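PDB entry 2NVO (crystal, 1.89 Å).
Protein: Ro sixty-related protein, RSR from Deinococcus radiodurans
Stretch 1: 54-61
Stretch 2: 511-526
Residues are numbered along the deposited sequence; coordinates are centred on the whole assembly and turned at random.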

# COMPACT_ATOMS: atom_id res chain seq x y z
N GLY A 54 14.29 -2.26 11.83
CA GLY A 54 14.72 -3.65 11.83
C GLY A 54 14.34 -4.28 10.51
O GLY A 54 13.91 -3.57 9.61
N GLY A 55 14.49 -5.60 10.38
CA GLY A 55 14.16 -6.27 9.13
C GLY A 55 12.75 -6.84 9.11
O GLY A 55 12.55 -7.99 8.73
N THR A 56 11.77 -6.04 9.51
CA THR A 56 10.40 -6.55 9.61
C THR A 56 9.43 -5.60 8.92
O THR A 56 9.42 -4.42 9.20
CB THR A 56 9.93 -6.65 11.07
OG1 THR A 56 10.86 -7.44 11.82
CG2 THR A 56 8.54 -7.29 11.15
N PHE A 57 8.64 -6.12 7.99
CA PHE A 57 7.55 -5.34 7.42
C PHE A 57 6.22 -5.79 8.02
O PHE A 57 5.78 -6.92 7.82
CB PHE A 57 7.51 -5.47 5.89
CG PHE A 57 6.45 -4.62 5.24
CD1 PHE A 57 6.46 -3.24 5.40
CD2 PHE A 57 5.47 -5.19 4.47
CE1 PHE A 57 5.48 -2.45 4.81
CE2 PHE A 57 4.49 -4.41 3.87
CZ PHE A 57 4.49 -3.03 4.05
N TYR A 58 5.57 -4.89 8.76
CA TYR A 58 4.24 -5.15 9.27
C TYR A 58 3.26 -4.73 8.20
O TYR A 58 3.03 -3.55 7.98
CB TYR A 58 3.99 -4.40 10.57
CG TYR A 58 4.78 -4.97 11.73
CD1 TYR A 58 4.36 -6.11 12.39
CD2 TYR A 58 5.96 -4.37 12.15
CE1 TYR A 58 5.07 -6.63 13.45
CE2 TYR A 58 6.69 -4.88 13.20
CZ TYR A 58 6.24 -6.01 13.85
OH TYR A 58 6.96 -6.52 14.90
N ALA A 59 2.71 -5.73 7.51
CA ALA A 59 2.01 -5.52 6.26
C ALA A 59 0.60 -5.51 6.70
O ALA A 59 -0.04 -6.56 6.78
CB ALA A 59 2.26 -6.66 5.30
N SER A 60 0.10 -4.33 7.01
CA SER A 60 -0.82 -4.29 8.11
C SER A 60 -2.23 -3.75 7.97
O SER A 60 -2.73 -3.41 6.90
CB SER A 60 -0.14 -3.69 9.33
OG SER A 60 0.49 -4.72 10.07
N ALA A 61 -2.80 -3.66 9.16
CA ALA A 61 -4.20 -3.82 9.42
C ALA A 61 -4.11 -4.03 10.92
O ALA A 61 -5.03 -4.55 11.56
CB ALA A 61 -4.71 -5.07 8.74
N ASP A 511 20.58 -9.04 5.32
CA ASP A 511 20.18 -10.01 4.31
C ASP A 511 18.86 -10.73 4.64
O ASP A 511 18.55 -11.74 4.03
CB ASP A 511 21.31 -11.03 4.04
CG ASP A 511 21.79 -11.75 5.31
OD1 ASP A 511 21.24 -11.51 6.41
OD2 ASP A 511 22.73 -12.57 5.22
N MET A 512 18.09 -10.20 5.59
CA MET A 512 16.89 -10.89 6.06
C MET A 512 15.72 -9.94 6.23
O MET A 512 15.87 -8.82 6.70
CB MET A 512 17.16 -11.56 7.41
CG MET A 512 18.32 -12.52 7.39
SD MET A 512 18.68 -13.24 9.00
CE MET A 512 17.55 -14.63 9.04
N LEU A 513 14.53 -10.42 5.87
CA LEU A 513 13.31 -9.63 6.00
C LEU A 513 12.18 -10.53 6.49
O LEU A 513 11.96 -11.59 5.92
CB LEU A 513 12.91 -9.04 4.65
CG LEU A 513 11.59 -8.26 4.66
CD1 LEU A 513 11.78 -6.99 5.44
CD2 LEU A 513 11.11 -7.95 3.23
N ASP A 514 11.47 -10.09 7.52
CA ASP A 514 10.25 -10.76 7.97
C ASP A 514 9.07 -9.91 7.52
O ASP A 514 9.04 -8.69 7.76
CB ASP A 514 10.21 -10.85 9.51
CG ASP A 514 11.19 -11.87 10.07
OD1 ASP A 514 11.73 -12.70 9.30
OD2 ASP A 514 11.41 -11.86 11.29
N VAL A 515 8.10 -10.54 6.88
CA VAL A 515 6.85 -9.89 6.50
C VAL A 515 5.77 -10.50 7.38
O VAL A 515 5.46 -11.69 7.27
CB VAL A 515 6.50 -10.16 5.05
CG1 VAL A 515 5.15 -9.50 4.68
CG2 VAL A 515 7.65 -9.69 4.12
N VAL A 516 5.21 -9.67 8.24
CA VAL A 516 4.22 -10.12 9.21
C VAL A 516 2.85 -9.73 8.69
O VAL A 516 2.52 -8.55 8.61
CB VAL A 516 4.48 -9.47 10.58
CG1 VAL A 516 3.50 -10.02 11.63
CG2 VAL A 516 5.91 -9.71 11.02
N GLY A 517 2.05 -10.72 8.33
CA GLY A 517 0.79 -10.48 7.64
C GLY A 517 1.04 -10.26 6.16
O GLY A 517 2.10 -10.59 5.62
N PHE A 518 0.03 -9.72 5.49
CA PHE A 518 0.16 -9.40 4.08
C PHE A 518 -0.80 -8.28 3.76
O PHE A 518 -1.78 -8.08 4.47
CB PHE A 518 -0.15 -10.62 3.20
CG PHE A 518 0.76 -10.75 2.00
CD1 PHE A 518 2.12 -10.90 2.17
CD2 PHE A 518 0.25 -10.74 0.70
CE1 PHE A 518 2.98 -11.04 1.07
CE2 PHE A 518 1.11 -10.89 -0.41
CZ PHE A 518 2.47 -11.04 -0.22
N ASP A 519 -0.49 -7.56 2.70
CA ASP A 519 -1.37 -6.55 2.15
C ASP A 519 -0.87 -6.20 0.76
O ASP A 519 0.09 -6.80 0.27
CB ASP A 519 -1.47 -5.30 3.06
CG ASP A 519 -0.12 -4.60 3.27
OD1 ASP A 519 0.81 -4.79 2.48
OD2 ASP A 519 -0.00 -3.83 4.26
N ALA A 520 -1.52 -5.23 0.15
CA ALA A 520 -1.24 -4.85 -1.22
C ALA A 520 0.18 -4.31 -1.42
O ALA A 520 0.73 -4.43 -2.51
CB ALA A 520 -2.28 -3.83 -1.71
N ALA A 521 0.77 -3.74 -0.38
CA ALA A 521 2.12 -3.19 -0.49
C ALA A 521 3.24 -4.24 -0.33
O ALA A 521 4.40 -3.99 -0.66
CB ALA A 521 2.31 -2.07 0.53
N ALA A 522 2.88 -5.42 0.18
CA ALA A 522 3.90 -6.39 0.55
C ALA A 522 4.74 -6.88 -0.63
O ALA A 522 5.95 -6.95 -0.51
CB ALA A 522 3.29 -7.57 1.31
N PRO A 523 4.11 -7.20 -1.78
CA PRO A 523 4.89 -7.71 -2.91
C PRO A 523 5.95 -6.74 -3.41
O PRO A 523 7.08 -7.16 -3.68
CB PRO A 523 3.83 -7.92 -3.99
CG PRO A 523 2.61 -8.28 -3.19
CD PRO A 523 2.66 -7.35 -2.01
N ASN A 524 5.61 -5.47 -3.51
CA ASN A 524 6.58 -4.47 -3.95
C ASN A 524 7.73 -4.28 -2.94
O ASN A 524 8.89 -4.06 -3.32
CB ASN A 524 5.87 -3.15 -4.26
CG ASN A 524 5.08 -3.22 -5.56
OD1 ASN A 524 4.26 -2.35 -5.85
ND2 ASN A 524 5.32 -4.25 -6.34
N VAL A 525 7.40 -4.36 -1.67
CA VAL A 525 8.43 -4.28 -0.63
C VAL A 525 9.37 -5.48 -0.75
O VAL A 525 10.58 -5.34 -0.63
CB VAL A 525 7.81 -4.17 0.77
CG1 VAL A 525 8.84 -4.46 1.88
CG2 VAL A 525 7.19 -2.79 0.96
N MET A 526 8.81 -6.66 -1.01
CA MET A 526 9.62 -7.87 -1.07
C MET A 526 10.54 -7.79 -2.27
O MET A 526 11.71 -8.16 -2.20
CB MET A 526 8.75 -9.13 -1.15
CG MET A 526 8.08 -9.47 0.19
SD MET A 526 6.73 -10.66 0.03
CE MET A 526 7.60 -12.08 -0.48
O HOH W 1 10.27 -9.86 12.76
O HOH W 2 -3.37 -6.29 5.89

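Residues far apart in sequence often meet as neighbouring parallel β-strands, and the Ro sixty-related protein RSR offers a compact example: the strand through Thr 56, Phe 57 and Tyr 58 runs alongside the one through Asp 514, Val 515 and Val 516, their directions differing by 18°. In a parallel pair, every second residue of one strand bonds to the two residues that flank its partner, and that ladder begins at Gly 55. Gly 55 O accepts from Asp 514 N at 2.7 Å, nearly in line. A β-carbon on Gly 55 would lie about 2.7 Å from Met 512 O, a clash that glycine avoids.

Thr 56 pairs with Asp 514, and both side chains emerge on the same face of the sheet. There a water bridges them, 2.7 Å from Thr 56 OG1 and donating to Asp 514 OD2, also at 2.7 Å.

Phe 57 supplies the next two rungs: Phe 57 N donates to Asp 514 O (2.6 Å) and Phe 57 O accepts from Val 516 N (2.8 Å). Its side chain points to the other face, where the helix following the second strand returns nearly antiparallel to the first strand. Val 525 CG2 sits over the Phe 57 ring, 4.2 Å from its centroid, in a CH-π contact, while Val 515 CG1 approaches the ring edge, 4.3 Å from Phe 57 CD2. One aromatic side chain thus ties strand to helix.

Tyr 58 returns to the face of Thr 56, with Tyr 58 CD1 packing 3.8 Å from Val 516 CB. Ala 59 N then donates to Val 516 O at 3.0 Å, and Ala 59 CB fits near both Val 515 CG1 (4.1 Å) and Ala 522 CB (4.2 Å). Beyond it, Ser 60 N lies 2.8 Å from Asp 519 OD2; the same carboxylate caps the turn before the helix through a weak bond from Ala 521 N to Asp 519 OD1 (3.0 Å).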